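Local coordinates for protein BIFUNCTIONAL PROTEIN Proline utilization A (PutA) (PDB 5UX5) that catalyses the two-step oxidation of proline to glutamate, pairing an FAD-dependent proline dehydrogenase with an NAD-dependent aldehyde dehydrogenase in a single chain, at residues K148-N153 / A384-V389; G290-I295 / E370-V375. All blocks are in the same frame, centred on the assembly; numbering follows the deposited sequence.

Contact 1. Residues K148-N153 / A384-V389; sequences KGYRLN and AQAEAV
Where the proline dehydrogenase barrel closes on itself, Tyr150, on the segment that runs into barrel strand 151-157, reaches to Glu387 and Ala386 on helix 383-393. The phenol does nearly all the touching on its side. Tyr150 OH lies 2.8 Å from Glu387 OE1, a weak hydrogen bond with the hydroxyl as donor, and it also sits over the root of the same side chain, 3.4 Å from Glu387 CA. The two side chains cross at about a right angle, with the ring and carboxylate planes 44° apart, so the acid meets the hydroxyl end of the ring without stacking on it. Glu387 gets there by a bend: its CG stands anti to the backbone N (chi1 172°), and the kink at chi2 (70°) folds the carboxylate back to the phenol. The main partner of this carboxylate is Arg390, further along the same helix, which forms a salt bridge with OE2; the weak phenol bond is an addition to it, and the two together probably limit rotation of the group. Ala386 packs more loosely, its CB 4.4 Å from Tyr150 CE2.

In the (βα)8 fold, helix 383-393 is the crossover between strands 373-378 and 396-403, and strand 396-403 pairs in parallel with 151-157. The ring of Tyr150 therefore spans that last strand to meet the helix outside it, resting on Val396 and Leu398 along the way. Helix 136-147 ends just ahead of it in a Schellman motif, where Gly149 adopts a positive phi and turns the chain into the strand. That turn also brings Lys148 CB into the plane of the Tyr150 ring, at its edge, 3.8 Å from CD1.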
loop_
_atom_site.group_PDB
_atom_site.type_symbol
_atom_site.label_atom_id
_atom_site.label_comp_id
_atom_site.label_asym_id
_atom_site.label_seq_id
_atom_site.Cartn_x
_atom_site.Cartn_y
_atom_site.Cartn_z
ATOM N N LYS A 148 -24.226 -42.348 5.222
ATOM C CA LYS A 148 -23.879 -42.314 6.639
ATOM C C LYS A 148 -24.577 -41.179 7.376
ATOM O O LYS A 148 -24.304 -40.962 8.565
ATOM C CB LYS A 148 -22.354 -42.202 6.822
ATOM C CG LYS A 148 -21.572 -43.494 6.541
ATOM C CD LYS A 148 -20.080 -43.439 6.953
ATOM C CE LYS A 148 -19.184 -42.804 5.906
ATOM N NZ LYS A 148 -17.748 -42.786 6.316
ATOM N N GLY A 149 -25.457 -40.446 6.697
ATOM C CA GLY A 149 -26.223 -39.403 7.343
ATOM C C GLY A 149 -25.566 -38.041 7.385
ATOM O O GLY A 149 -25.847 -37.259 8.303
ATOM N N TYR A 150 -24.694 -37.734 6.427
ATOM C CA TYR A 150 -24.044 -36.439 6.345
ATOM C C TYR A 150 -24.430 -35.750 5.041
ATOM O O TYR A 150 -24.813 -36.396 4.065
ATOM C CB TYR A 150 -22.524 -36.575 6.412
ATOM C CG TYR A 150 -21.978 -37.198 7.677
ATOM C CD1 TYR A 150 -21.945 -38.582 7.827
ATOM C CD2 TYR A 150 -21.464 -36.409 8.709
ATOM C CE1 TYR A 150 -21.435 -39.169 8.967
ATOM C CE2 TYR A 150 -20.953 -36.985 9.853
ATOM C CZ TYR A 150 -20.943 -38.371 9.977
ATOM O OH TYR A 150 -20.441 -38.973 11.111
ATOM N N ARG A 151 -24.334 -34.425 5.031
ATOM C CA ARG A 151 -24.442 -33.626 3.818
ATOM C C ARG A 151 -23.104 -32.902 3.612
ATOM O O ARG A 151 -22.375 -32.649 4.572
ATOM C CB ARG A 151 -25.664 -32.667 3.926
ATOM N N LEU A 152 -22.740 -32.609 2.361
ATOM C CA LEU A 152 -21.415 -32.069 2.031
ATOM C C LEU A 152 -21.505 -30.608 1.597
ATOM O O LEU A 152 -22.314 -30.257 0.735
ATOM C CB LEU A 152 -20.757 -32.868 0.902
ATOM C CG LEU A 152 -20.266 -34.300 1.135
ATOM C CD1 LEU A 152 -19.313 -34.701 0.033
ATOM C CD2 LEU A 152 -19.624 -34.491 2.507
ATOM N N ASN A 153 -20.659 -29.756 2.165
ATOM C CA ASN A 153 -20.516 -28.383 1.686
ATOM C C ASN A 153 -19.429 -28.406 0.615
ATOM O O ASN A 153 -18.241 -28.528 0.920
ATOM C CB ASN A 153 -20.178 -27.432 2.838
ATOM C CG ASN A 153 -19.850 -25.998 2.381
ATOM O OD1 ASN A 153 -19.447 -25.166 3.191
ATOM N ND2 ASN A 153 -20.045 -25.703 1.112
ATOM N N ALA A 384 -14.460 -39.658 14.485
ATOM C CA ALA A 384 -15.074 -40.215 15.689
ATOM C C ALA A 384 -15.921 -39.170 16.406
ATOM O O ALA A 384 -17.054 -39.451 16.826
ATOM C CB ALA A 384 -13.994 -40.770 16.616
ATOM N N GLN A 385 -15.387 -37.950 16.536
ATOM C CA GLN A 385 -16.136 -36.848 17.135
ATOM C C GLN A 385 -17.398 -36.536 16.333
ATOM O O GLN A 385 -18.508 -36.530 16.876
ATOM C CB GLN A 385 -15.237 -35.609 17.255
ATOM N N ALA A 386 -17.252 -36.305 15.026
ATOM C CA ALA A 386 -18.390 -35.879 14.214
ATOM C C ALA A 386 -19.530 -36.896 14.232
ATOM O O ALA A 386 -20.702 -36.513 14.111
ATOM C CB ALA A 386 -17.935 -35.611 12.779
ATOM N N GLU A 387 -19.221 -38.185 14.399
ATOM C CA GLU A 387 -20.290 -39.175 14.458
ATOM C C GLU A 387 -21.016 -39.124 15.798
ATOM O O GLU A 387 -22.247 -39.258 15.848
ATOM C CB GLU A 387 -19.735 -40.572 14.179
ATOM C CG GLU A 387 -20.725 -41.714 14.411
ATOM C CD GLU A 387 -21.845 -41.761 13.390
ATOM O OE1 GLU A 387 -21.820 -40.962 12.427
ATOM O OE2 GLU A 387 -22.755 -42.602 13.552
ATOM N N ALA A 388 -20.278 -38.932 16.897
ATOM C CA ALA A 388 -20.933 -38.656 18.171
ATOM C C ALA A 388 -21.846 -37.446 18.043
ATOM O O ALA A 388 -23.007 -37.475 18.473
ATOM C CB ALA A 388 -19.898 -38.426 19.270
ATOM N N VAL A 389 -21.336 -36.378 17.425
ATOM C CA VAL A 389 -22.133 -35.170 17.255
ATOM C C VAL A 389 -23.365 -35.457 16.413
ATOM O O VAL A 389 -24.472 -35.018 16.742
ATOM C CB VAL A 389 -21.282 -34.051 16.636
ATOM C CG1 VAL A 389 -22.127 -32.807 16.479
ATOM C CG2 VAL A 389 -20.053 -33.771 17.504
#

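Contact 2. Residues G290-I295 / E370-V375; sequences GAKIKI and ETQLDV
Gln372 and Asp374 face Lys292 and Lys294 at the amino-terminal ends of two strands of the proline dehydrogenase (βα)8 barrel, with strand 345-350 lying between them. Segment 370-375 starts as a 3-10 turn, and the carbonyl of Thr371 accepts a hydrogen bond from Arg346 on that middle strand. Next comes Gln372, whose side chain bends at chi2 and crosses the extended Lys292 at about a right angle; the nearest atoms, Gln372 NE2 and Lys292 NZ, are 4.0 Å apart, a loose approach of two nitrogens. Leu373 turns outward onto helix 354-367, and Val375 does the same.

Between them Asp374 points inward to Lys294, which runs fully extended from a CG anti to its own N (chi1 -180°). Both charges are buried, and each has its stronger partner elsewhere: Arg346 for Asp374, in a salt bridge at the same OD2, and Glu376 for Lys294, while Phe228 adds a cation-pi contact to the ammonium. This alternation of charges inside the barrel probably keeps each of them ionised. The salt bridge from Lys294 NZ to Asp374 OD2, 3.2 Å long, uses the anti lone pair of that oxygen, away from OD1.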
loop_
_atom_site.group_PDB
_atom_site.type_symbol
_atom_site.label_atom_id
_atom_site.label_comp_id
_atom_site.label_asym_id
_atom_site.label_seq_id
_atom_site.Cartn_x
_atom_site.Cartn_y
_atom_site.Cartn_z
ATOM N N GLY A 290 -41.767 -15.073 2.652
ATOM C CA GLY A 290 -40.525 -15.654 2.194
ATOM C C GLY A 290 -40.019 -16.751 3.100
ATOM O O GLY A 290 -40.545 -16.970 4.189
ATOM N N ALA A 291 -38.987 -17.439 2.619
ATOM C CA ALA A 291 -38.383 -18.569 3.307
ATOM C C ALA A 291 -37.329 -18.108 4.313
ATOM O O ALA A 291 -36.911 -16.945 4.341
ATOM C CB ALA A 291 -37.765 -19.538 2.301
ATOM N N LYS A 292 -36.897 -19.058 5.140
ATOM C CA LYS A 292 -35.910 -18.789 6.168
ATOM C C LYS A 292 -34.557 -18.442 5.564
ATOM O O LYS A 292 -34.323 -18.615 4.370
ATOM C CB LYS A 292 -35.755 -19.984 7.105
ATOM C CG LYS A 292 -37.016 -20.393 7.813
ATOM C CD LYS A 292 -36.830 -21.744 8.418
ATOM C CE LYS A 292 -38.139 -22.424 8.706
ATOM N NZ LYS A 292 -37.857 -23.720 9.366
ATOM N N ILE A 293 -33.693 -17.865 6.399
ATOM C CA ILE A 293 -32.280 -17.733 6.092
ATOM C C ILE A 293 -31.520 -18.654 7.032
ATOM O O ILE A 293 -32.081 -19.202 7.984
ATOM C CB ILE A 293 -31.787 -16.284 6.205
ATOM C CG1 ILE A 293 -31.902 -15.785 7.637
ATOM C CG2 ILE A 293 -32.587 -15.397 5.328
ATOM C CD1 ILE A 293 -31.282 -14.414 7.838
ATOM N N LYS A 294 -30.234 -18.849 6.744
ATOM C CA LYS A 294 -29.346 -19.615 7.614
ATOM C C LYS A 294 -28.045 -18.862 7.779
ATOM O O LYS A 294 -27.464 -18.400 6.797
ATOM C CB LYS A 294 -29.034 -21.011 7.077
ATOM C CG LYS A 294 -28.113 -21.817 7.974
ATOM C CD LYS A 294 -27.891 -23.227 7.447
ATOM C CE LYS A 294 -26.905 -24.018 8.301
ATOM N NZ LYS A 294 -26.394 -25.235 7.630
ATOM N N ILE A 295 -27.588 -18.742 9.016
ATOM C CA ILE A 295 -26.302 -18.138 9.314
ATOM C C ILE A 295 -25.350 -19.246 9.718
ATOM O O ILE A 295 -25.678 -20.083 10.562
ATOM C CB ILE A 295 -26.459 -17.049 10.384
ATOM C CG1 ILE A 295 -27.219 -15.896 9.714
ATOM C CG2 ILE A 295 -25.102 -16.595 10.924
ATOM C CD1 ILE A 295 -27.764 -14.875 10.582
ATOM N N GLU A 370 -34.307 -27.409 18.214
ATOM C CA GLU A 370 -33.421 -28.386 17.570
ATOM C C GLU A 370 -33.486 -28.339 16.045
ATOM O O GLU A 370 -32.509 -28.686 15.371
ATOM C CB GLU A 370 -33.753 -29.806 18.034
ATOM C CG GLU A 370 -33.532 -30.095 19.513
ATOM C CD GLU A 370 -34.798 -29.979 20.353
ATOM O OE1 GLU A 370 -34.845 -30.646 21.409
ATOM O OE2 GLU A 370 -35.743 -29.258 19.950
ATOM N N THR A 371 -34.616 -27.940 15.481
ATOM C CA THR A 371 -34.746 -27.863 14.036
ATOM C C THR A 371 -34.144 -26.593 13.440
ATOM O O THR A 371 -34.302 -26.330 12.240
ATOM C CB THR A 371 -36.218 -27.985 13.644
ATOM O OG1 THR A 371 -36.961 -26.918 14.252
ATOM C CG2 THR A 371 -36.749 -29.350 14.079
ATOM N N GLN A 372 -33.463 -25.788 14.237
ATOM C CA GLN A 372 -32.693 -24.684 13.698
ATOM C C GLN A 372 -31.198 -24.914 13.800
ATOM O O GLN A 372 -30.430 -24.032 13.418
ATOM C CB GLN A 372 -33.052 -23.373 14.408
ATOM C CG GLN A 372 -34.161 -22.594 13.735
ATOM C CD GLN A 372 -35.514 -23.164 14.044
ATOM O OE1 GLN A 372 -35.865 -23.332 15.213
ATOM N NE2 GLN A 372 -36.271 -23.510 13.003
ATOM N N LEU A 373 -30.759 -26.064 14.302
ATOM C CA LEU A 373 -29.351 -26.289 14.580
ATOM C C LEU A 373 -28.808 -27.360 13.655
ATOM O O LEU A 373 -29.158 -28.538 13.787
ATOM C CB LEU A 373 -29.138 -26.687 16.037
ATOM C CG LEU A 373 -27.707 -26.941 16.493
ATOM C CD1 LEU A 373 -26.901 -25.655 16.440
ATOM C CD2 LEU A 373 -27.705 -27.513 17.885
ATOM N N ASP A 374 -27.921 -26.948 12.759
ATOM C CA ASP A 374 -27.023 -27.833 12.047
ATOM C C ASP A 374 -25.634 -27.565 12.604
ATOM O O ASP A 374 -25.372 -26.472 13.095
ATOM C CB ASP A 374 -27.051 -27.561 10.536
ATOM C CG ASP A 374 -28.451 -27.693 9.932
ATOM O OD1 ASP A 374 -29.261 -28.487 10.455
ATOM O OD2 ASP A 374 -28.743 -27.004 8.927
ATOM N N VAL A 375 -24.757 -28.566 12.566
ATOM C CA VAL A 375 -23.347 -28.412 12.936
ATOM C C VAL A 375 -22.498 -28.628 11.694
ATOM O O VAL A 375 -22.649 -29.643 11.000
ATOM C CB VAL A 375 -22.925 -29.395 14.043
ATOM C CG1 VAL A 375 -21.407 -29.382 14.195
ATOM C CG2 VAL A 375 -23.622 -29.074 15.362
#

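How the contacts relate
Contacts 1 and 2 belong to the same barrel, their centres 18 Å apart, and meet through consecutive elements of the chain: strand 373-378 supplies contact 2 and the following helix 383-393 supplies contact 1. The direct touch is apolar, Val389 CG1 against Val375 CG2 at 4.2 Å, between the outward side of the strand and its helix. In the chain, contact 2 is nested inside the long loop that contact 1 closes. Contact 2 lies inside the barrel and contact 1 in its outer layer, yet they stand at similar distances from the bound FAD without touching it: about 9 Å for the side chain of Lys294 and about 10 Å for that of Ala386.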